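Local coordinates for protein oxidoreductase (Azotobacter vinelandii, PDB 7D5M) that binds NAD+ in a Rossmann-fold domain and, as an inositol dehydrogenase homologue of the Gfo/Idh/MocA family, probably oxidises a sugar or polyol substrate, at residues Glu215-Glu220 with Ile273-Ser278; Leu247-Tyr250 with Ala254-Leu257. One frame throughout, in Å; residues are numbered along the deposited sequence.

Overall arrangement
Both contacts belong to the C-terminal alpha/beta domain and reach the same large, mostly antiparallel sheet, away from the annotated NAD-binding residues. Contact 1 lays the C-terminal end of helix 202-217 against strand 271-277, whereas contact 2 is an in-sheet pairing, the turn end of the hairpin formed by strands 243-250 and 255-261. Strand 165-173 runs between strands 255-261 and 271-277 and so links the two. Their centres lie 11 Å apart and their nearest atoms about 6 Å, without touching. Along the chain the hairpin falls between the helix and the strand of contact 1. Residues at both contacts also reach a second subunit of the tetramer.

Contact 1. Residues Glu215-Glu220 with Ile273-Ser278; sequences EVMLPE and IRVIGS
M217 reaches from the last turn of helix 202-217 to I273 and V275 on strand 271-277, and the meeting is wholly apolar, with no hydrogen bond between the two segments. Its CG stands anti to the carbonyl carbon (chi1 -67°), and the chain beyond runs fully extended, which carries the thioether across to the sheet. SD of M217 rests 3.9 Å from CG2 of V275, and the terminal methyl CE goes on to CG2 of I273, also at 3.9 Å. CD1 of I273 lies 4.1 Å from SD of M217. The two side chains run past each other in opposite directions. This is helix-on-sheet packing within the C-terminal alpha/beta domain of the Gfo/Idh/MocA family: I273 and V275, two apart on the strand, turn to the helix, while R274 between them points away and pairs with E283 and E295. L218, the first residue to leave helical geometry, adds a looser touch, its CD1 lying 4.3 Å from CG1 of V275. The backbones stay well apart, CA of M217 being 8.8 Å from CA of V275, a gap spanned by side chains. A153 and I157 of helix 148-158 also pack on M217.

Contact 2. Residues Leu247-Tyr250 with Ala254-Leu257; sequences LMEY and AMGL
Y250 sets the edge of its ring against the backbone of A254 and M255; CG beside the backbone N (chi1 -63°) carries the ring across toward the neighbouring strand. CD2 of Y250 comes 3.5 Å from O of A254 and its CE2 lies 3.6 Å from N of G256, while CB of A254 touches CD2 of Y250. The same ring makes an edge-to-face stack with F221. On the other strand M255 is bent at both chi2 (-62°) and chi3, which brings SD and CE beside CG of E249; these two side chains point the same way, and the E249 carboxylate goes on to a salt bridge with R225. L247 crosses the end of M255, its CD1 4.2 Å from CE of that methionine and 3.4 Å from O of G256. The frame is an antiparallel beta hairpin: M248 and G256 form a hydrogen-bonded pair, N of each giving a 2.8 Å bond to O of the other, and N of Y250 donates to O of A254. An alanine in place of Y250 is likely to uncover the A254-G256 backbone and leave F221 without its ring partner. A water bridges O of Y250 and O of A254 by donating to both.

Contact 1. Residues Glu215-Glu220 with Ile273-Ser278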
ATOM      1  N   GLU A 215      -3.172  10.578  24.275  1.00 14.70           N
ATOM      2  CA  GLU A 215      -3.925  11.191  25.408  1.00 16.52           C
ATOM      3  C   GLU A 215      -5.364  11.490  24.974  1.00 16.01           C
ATOM      4  O   GLU A 215      -6.280  11.340  25.798  1.00 15.90           O
ATOM      5  CB  GLU A 215      -3.214  12.444  25.918  1.00 19.11           C
ATOM      6  CG  GLU A 215      -1.870  12.123  26.535  1.00 23.20           C
ATOM      7  CD  GLU A 215      -1.113  13.303  27.110  1.00 28.12           C
ATOM      8  OE1 GLU A 215      -1.700  14.401  27.207  1.00 33.90           O
ATOM      9  OE2 GLU A 215       0.075  13.105  27.475  1.00 37.22           O
ATOM     10  N   VAL A 216      -5.579  11.877  23.722  1.00 14.69           N
ATOM     11  CA  VAL A 216      -6.960  12.057  23.191  1.00 14.52           C
ATOM     12  C   VAL A 216      -7.657  10.692  23.162  1.00 13.88           C
ATOM     13  O   VAL A 216      -8.836  10.625  23.548  1.00 13.32           O
ATOM     14  CB  VAL A 216      -6.971  12.725  21.802  1.00 14.77           C
ATOM     15  CG1 VAL A 216      -8.385  12.830  21.247  1.00 15.27           C
ATOM     16  CG2 VAL A 216      -6.310  14.093  21.844  1.00 14.91           C
ATOM     17  N   MET A 217      -6.978   9.647  22.687  1.00 12.73           N
ATOM     18  CA  MET A 217      -7.593   8.313  22.457  1.00 12.79           C
ATOM     19  C   MET A 217      -7.818   7.572  23.782  1.00 13.17           C
ATOM     20  O   MET A 217      -8.796   6.808  23.855  1.00 12.90           O
ATOM     21  CB  MET A 217      -6.703   7.462  21.550  1.00 12.34           C
ATOM     22  CG  MET A 217      -6.606   7.985  20.151  1.00 12.53           C
ATOM     23  SD  MET A 217      -5.656   6.848  19.106  1.00 12.75           S
ATOM     24  CE  MET A 217      -5.625   7.776  17.572  1.00 12.91           C
ATOM     25  N   LEU A 218      -6.950   7.801  24.769  1.00 13.79           N
ATOM     26  CA  LEU A 218      -6.899   7.066  26.064  1.00 14.85           C
ATOM     27  C   LEU A 218      -6.848   8.088  27.193  1.00 15.62           C
ATOM     28  O   LEU A 218      -5.840   8.214  27.892  1.00 14.78           O
ATOM     29  CB  LEU A 218      -5.673   6.145  26.066  1.00 15.84           C
ATOM     30  CG  LEU A 218      -5.663   5.081  24.967  1.00 16.15           C
ATOM     31  CD1 LEU A 218      -4.243   4.686  24.596  1.00 16.52           C
ATOM     32  CD2 LEU A 218      -6.460   3.849  25.372  1.00 17.30           C
ATOM     33  N   PRO A 219      -7.923   8.893  27.353  1.00 16.52           N
ATOM     34  CA  PRO A 219      -7.903  10.027  28.275  1.00 18.35           C
ATOM     35  C   PRO A 219      -7.713   9.639  29.750  1.00 20.10           C
ATOM     36  O   PRO A 219      -7.223  10.479  30.500  1.00 21.21           O
ATOM     37  CB  PRO A 219      -9.273  10.694  28.044  1.00 18.03           C
ATOM     38  CG  PRO A 219     -10.142   9.579  27.512  1.00 17.76           C
ATOM     39  CD  PRO A 219      -9.206   8.760  26.644  1.00 16.89           C
ATOM     40  N   GLU A 220      -8.096   8.414  30.131  1.00 21.24           N
ATOM     41  CA  GLU A 220      -8.042   7.932  31.541  1.00 24.00           C
ATOM     42  C   GLU A 220      -6.710   7.234  31.809  1.00 22.93           C
ATOM     43  O   GLU A 220      -6.442   6.914  32.975  1.00 21.98           O
ATOM     44  CB  GLU A 220      -9.195   6.977  31.865  1.00 27.45           C
ATOM     45  CG  GLU A 220     -10.572   7.618  31.783  1.00 31.26           C
ATOM     46  CD  GLU A 220     -10.635   9.079  32.196  1.00 35.20           C
ATOM     47  OE1 GLU A 220     -10.104   9.421  33.279  1.00 40.21           O
ATOM     48  OE2 GLU A 220     -11.203   9.880  31.425  1.00 42.75           O
ATOM     49  N   ILE A 273       0.430   6.023  15.108  1.00 10.43           N
ATOM     50  CA  ILE A 273       0.012   5.529  16.442  1.00 10.15           C
ATOM     51  C   ILE A 273      -0.785   4.249  16.225  1.00  9.80           C
ATOM     52  O   ILE A 273      -1.700   4.232  15.399  1.00  9.02           O
ATOM     53  CB  ILE A 273      -0.760   6.583  17.253  1.00 10.28           C
ATOM     54  CG1 ILE A 273      -1.227   5.995  18.586  1.00 10.82           C
ATOM     55  CG2 ILE A 273      -1.914   7.185  16.467  1.00 10.36           C
ATOM     56  CD1 ILE A 273      -1.567   7.030  19.618  1.00 10.50           C
ATOM     57  N   ARG A 274      -0.374   3.186  16.905  1.00  9.61           N
ATOM     58  CA  ARG A 274      -1.103   1.900  16.880  1.00  9.81           C
ATOM     59  C   ARG A 274      -1.529   1.620  18.315  1.00 10.22           C
ATOM     60  O   ARG A 274      -0.658   1.578  19.197  1.00 10.44           O
ATOM     61  CB  ARG A 274      -0.235   0.771  16.321  1.00  9.90           C
ATOM     62  CG  ARG A 274      -0.958  -0.563  16.219  1.00 10.00           C
ATOM     63  CD  ARG A 274      -0.087  -1.660  15.627  1.00 10.31           C
ATOM     64  NE  ARG A 274      -0.811  -2.908  15.468  1.00 10.30           N
ATOM     65  CZ  ARG A 274      -1.602  -3.222  14.449  1.00 10.37           C
ATOM     66  NH1 ARG A 274      -1.801  -2.383  13.440  1.00 10.20           N
ATOM     67  NH2 ARG A 274      -2.200  -4.399  14.435  1.00 10.52           N
ATOM     68  N   VAL A 275      -2.822   1.481  18.536  1.00 10.00           N
ATOM     69  CA  VAL A 275      -3.363   1.090  19.861  1.00 10.29           C
ATOM     70  C   VAL A 275      -3.774  -0.368  19.742  1.00 10.08           C
ATOM     71  O   VAL A 275      -4.594  -0.678  18.866  1.00 10.47           O
ATOM     72  CB  VAL A 275      -4.534   1.986  20.290  1.00 10.50           C
ATOM     73  CG1 VAL A 275      -5.048   1.580  21.661  1.00 10.66           C
ATOM     74  CG2 VAL A 275      -4.149   3.454  20.260  1.00 10.70           C
ATOM     75  N   ILE A 276      -3.211  -1.220  20.600  1.00 10.46           N
ATOM     76  CA  ILE A 276      -3.398  -2.691  20.530  1.00 11.27           C
ATOM     77  C   ILE A 276      -4.171  -3.139  21.769  1.00 11.23           C
ATOM     78  O   ILE A 276      -3.669  -2.953  22.887  1.00 11.39           O
ATOM     79  CB  ILE A 276      -2.041  -3.406  20.406  1.00 11.36           C
ATOM     80  CG1 ILE A 276      -1.236  -2.834  19.235  1.00 12.25           C
ATOM     81  CG2 ILE A 276      -2.263  -4.909  20.296  1.00 11.44           C
ATOM     82  CD1 ILE A 276       0.220  -3.156  19.263  1.00 13.29           C
ATOM     83  N   GLY A 277      -5.351  -3.701  21.545  1.00 12.29           N
ATOM     84  CA  GLY A 277      -6.215  -4.261  22.596  1.00 12.13           C
ATOM     85  C   GLY A 277      -6.243  -5.775  22.537  1.00 12.85           C
ATOM     86  O   GLY A 277      -5.694  -6.374  21.578  1.00 12.32           O
ATOM     87  N   SER A 278      -6.896  -6.392  23.520  1.00 12.49           N
ATOM     88  CA  SER A 278      -7.075  -7.858  23.594  1.00 12.87           C
ATOM     89  C   SER A 278      -7.894  -8.366  22.396  1.00 13.11           C
ATOM     90  O   SER A 278      -7.707  -9.533  22.012  1.00 13.42           O
ATOM     91  CB  SER A 278      -7.702  -8.244  24.911  1.00 13.16           C
ATOM     92  OG  SER A 278      -8.979  -7.634  25.051  1.00 13.45           O
TER

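Contact 2. Residues Leu247-Tyr250 with Ala254-Leu257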
ATOM      1  N   LEU A 247      10.165   4.065  26.570  1.00 13.14           N
ATOM      2  CA  LEU A 247       9.325   2.927  26.982  1.00 13.75           C
ATOM      3  C   LEU A 247       8.596   3.314  28.272  1.00 14.12           C
ATOM      4  O   LEU A 247       9.236   3.874  29.207  1.00 14.82           O
ATOM      5  CB  LEU A 247      10.203   1.689  27.154  1.00 14.25           C
ATOM      6  CG  LEU A 247       9.445   0.393  27.423  1.00 15.15           C
ATOM      7  CD1 LEU A 247       8.563   0.011  26.243  1.00 15.28           C
ATOM      8  CD2 LEU A 247      10.419  -0.731  27.731  1.00 16.10           C
ATOM      9  N   MET A 248       7.294   3.072  28.303  1.00 14.29           N
ATOM     10  CA  MET A 248       6.426   3.501  29.424  1.00 14.83           C
ATOM     11  C   MET A 248       5.590   2.326  29.924  1.00 14.90           C
ATOM     12  O   MET A 248       5.130   1.503  29.106  1.00 13.90           O
ATOM     13  CB  MET A 248       5.504   4.627  28.955  1.00 15.54           C
ATOM     14  CG  MET A 248       6.248   5.705  28.214  1.00 15.99           C
ATOM     15  SD  MET A 248       5.232   7.152  27.933  1.00 17.12           S
ATOM     16  CE  MET A 248       4.071   6.547  26.720  1.00 16.36           C
ATOM     17  N   GLU A 249       5.405   2.266  31.237  1.00 14.95           N
ATOM     18  CA  GLU A 249       4.385   1.411  31.881  1.00 16.80           C
ATOM     19  C   GLU A 249       3.240   2.318  32.310  1.00 15.99           C
ATOM     20  O   GLU A 249       3.506   3.278  33.047  1.00 15.25           O
ATOM     21  CB  GLU A 249       4.935   0.696  33.113  1.00 18.78           C
ATOM     22  CG  GLU A 249       6.274   0.024  32.895  1.00 22.06           C
ATOM     23  CD  GLU A 249       6.813  -0.661  34.144  1.00 26.02           C
ATOM     24  OE1 GLU A 249       6.228  -0.441  35.227  1.00 29.13           O
ATOM     25  OE2 GLU A 249       7.817  -1.412  34.033  1.00 27.82           O
ATOM     26  N   TYR A 250       2.034   2.037  31.838  1.00 15.47           N
ATOM     27  CA  TYR A 250       0.799   2.709  32.301  1.00 16.15           C
ATOM     28  C   TYR A 250       0.309   2.026  33.579  1.00 17.23           C
ATOM     29  O   TYR A 250       0.585   0.823  33.773  1.00 16.62           O
ATOM     30  CB  TYR A 250      -0.285   2.650  31.232  1.00 15.41           C
ATOM     31  CG  TYR A 250       0.050   3.377  29.957  1.00 15.31           C
ATOM     32  CD1 TYR A 250      -0.093   4.751  29.863  1.00 15.75           C
ATOM     33  CD2 TYR A 250       0.494   2.698  28.835  1.00 15.01           C
ATOM     34  CE1 TYR A 250       0.204   5.431  28.697  1.00 15.55           C
ATOM     35  CE2 TYR A 250       0.789   3.367  27.658  1.00 14.98           C
ATOM     36  CZ  TYR A 250       0.639   4.738  27.586  1.00 15.03           C
ATOM     37  OH  TYR A 250       0.918   5.433  26.441  1.00 15.80           O
ATOM     38  N   ALA A 254      -0.691  -1.839  30.932  1.00 15.94           N
ATOM     39  CA  ALA A 254      -0.465  -1.548  29.494  1.00 15.19           C
ATOM     40  C   ALA A 254       0.935  -0.946  29.319  1.00 13.56           C
ATOM     41  O   ALA A 254       1.462  -0.338  30.267  1.00 13.72           O
ATOM     42  CB  ALA A 254      -1.532  -0.642  28.924  1.00 15.51           C
ATOM     43  N   MET A 255       1.535  -1.134  28.149  1.00 12.61           N
ATOM     44  CA  MET A 255       2.879  -0.597  27.816  1.00 12.98           C
ATOM     45  C   MET A 255       2.747   0.444  26.707  1.00 12.61           C
ATOM     46  O   MET A 255       1.855   0.305  25.852  1.00 12.27           O
ATOM     47  CB  MET A 255       3.826  -1.708  27.352  1.00 13.52           C
ATOM     48  CG  MET A 255       4.060  -2.785  28.396  1.00 13.71           C
ATOM     49  SD  MET A 255       4.834  -2.145  29.912  1.00 15.22           S
ATOM     50  CE  MET A 255       6.498  -1.817  29.349  1.00 15.33           C
ATOM     51  N   GLY A 256       3.629   1.432  26.733  1.00 11.96           N
ATOM     52  CA  GLY A 256       3.716   2.482  25.713  1.00 11.81           C
ATOM     53  C   GLY A 256       5.118   2.546  25.158  1.00 12.07           C
ATOM     54  O   GLY A 256       6.091   2.375  25.924  1.00 11.96           O
ATOM     55  N   LEU A 257       5.240   2.811  23.866  1.00 12.12           N
ATOM     56  CA  LEU A 257       6.555   2.980  23.229  1.00 12.03           C
ATOM     57  C   LEU A 257       6.470   4.202  22.332  1.00 11.82           C
ATOM     58  O   LEU A 257       5.497   4.273  21.564  1.00 11.82           O
ATOM     59  CB  LEU A 257       6.875   1.719  22.429  1.00 12.28           C
ATOM     60  CG  LEU A 257       8.145   1.774  21.584  1.00 12.82           C
ATOM     61  CD1 LEU A 257       9.388   1.880  22.448  1.00 13.71           C
ATOM     62  CD2 LEU A 257       8.220   0.554  20.682  1.00 12.70           C
TER
HETATM   63  O   HOH W   1       2.324  -1.043  32.730  1.00 30.11           O